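Local coordinates for 4-hydroxyphenylpyruvate dioxygenase (Pseudomonas putida, PDB 5HMQ) that catalyses the metal-dependent dehydration of 3-dehydroshikimate to protocatechuate, an intermediate in the breakdown of quinate and shikimate, at the interface of chains A and B. Numbering follows the deposited sequence. Chains: chain A/B, 4-hydroxyphenylpyruvate dioxygenase.

The interface of chains A and B. Residues chain A 201-202; chain B 513-514.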
loop_
_atom_site.group_PDB
_atom_site.type_symbol
_atom_site.label_atom_id
_atom_site.label_comp_id
_atom_site.label_asym_id
_atom_site.label_seq_id
_atom_site.Cartn_x
_atom_site.Cartn_y
_atom_site.Cartn_z
ATOM N N ALA A 201 -19.384 -4.792 13.002
ATOM C CA ALA A 201 -20.667 -5.491 12.941
ATOM C C ALA A 201 -20.881 -6.052 11.536
ATOM O O ALA A 201 -21.720 -5.592 10.761
ATOM C CB ALA A 201 -21.799 -4.561 13.348
HETATM N N MSE A 202 -20.105 -7.084 11.217
HETATM C CA MSE A 202 -20.198 -7.700 9.898
HETATM C C MSE A 202 -20.066 -9.221 9.935
HETATM O O MSE A 202 -19.675 -9.805 10.947
HETATM C CB MSE A 202 -19.138 -7.106 8.961
HETATM C CG MSE A 202 -17.832 -7.876 8.902
HETATM SE SE MSE A 202 -16.578 -7.152 7.586
HETATM C CE MSE A 202 -16.597 -5.292 8.155
ATOM N N LEU B 513 -18.392 0.671 8.019
ATOM C CA LEU B 513 -19.164 -0.146 7.088
ATOM C C LEU B 513 -19.253 -1.569 7.641
ATOM O O LEU B 513 -18.782 -1.864 8.737
ATOM C CB LEU B 513 -18.507 -0.175 5.704
ATOM C CG LEU B 513 -18.499 0.921 4.646
ATOM C CD1 LEU B 513 -17.610 2.056 5.051
ATOM C CD2 LEU B 513 -18.001 0.315 3.339
ATOM N N SER B 514 -19.850 -2.479 6.876
ATOM C CA SER B 514 -19.972 -3.865 7.329
ATOM C C SER B 514 -20.068 -4.667 6.058
ATOM O O SER B 514 -20.104 -5.891 6.042
ATOM C CB SER B 514 -21.158 -4.057 8.296
ATOM O OG SER B 514 -22.345 -4.471 7.661
#
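Two loops meet here: A:Ala201 and A:Met202, just ahead of helix 204-211, lie against B:Leu513 and B:Ser514, in the loop joining helix 505-510 to strand 520-527. B:Ser514 is the centre of the patch, with 45 of the 97 Å² of protein surface hidden in it.

A:Met202, modelled as selenomethionine, reaches along the backbone of B:Ser514 and bends round its carbonyl end. At the near end of this side chain, CB lies 3.3 Å from the carbonyl O of B:Ser514 and 3.7 Å from CB of the same serine. The chain then runs extended through chi2 (175°) and turns at chi3 (52°), which brings the terminal methyl back towards the serine. There CE stands 3.8 Å from B:Ser514 CA, while SE passes 4.1 Å from B:Ser514 O. The evidence is thus of van der Waals contact spread along the side chain, its two ends touching different parts of one residue.

The serine side chain turns to the A:Ala201 side, where OG is 3.4 Å from the alanine carbonyl O, a separation too long to be counted as a hydrogen bond. The still shorter approach of the serine CB to that oxygen is doubtful. B:Leu513 contributes chiefly through its backbone, with O 4.1 Å from A:Met202 CE; its isobutyl group points away from chain A.

The protein is a homodimer, and the two-fold axis repeats the patch with chains exchanged. This copy joins the xylose isomerase-like TIM barrel of chain A, beyond strand 189-194 bearing catalytic-metal ligand A:Gln193, to the second dioxygenase-like VOC region of chain B, before strand 520-527 bearing magnesium ligand B:His523.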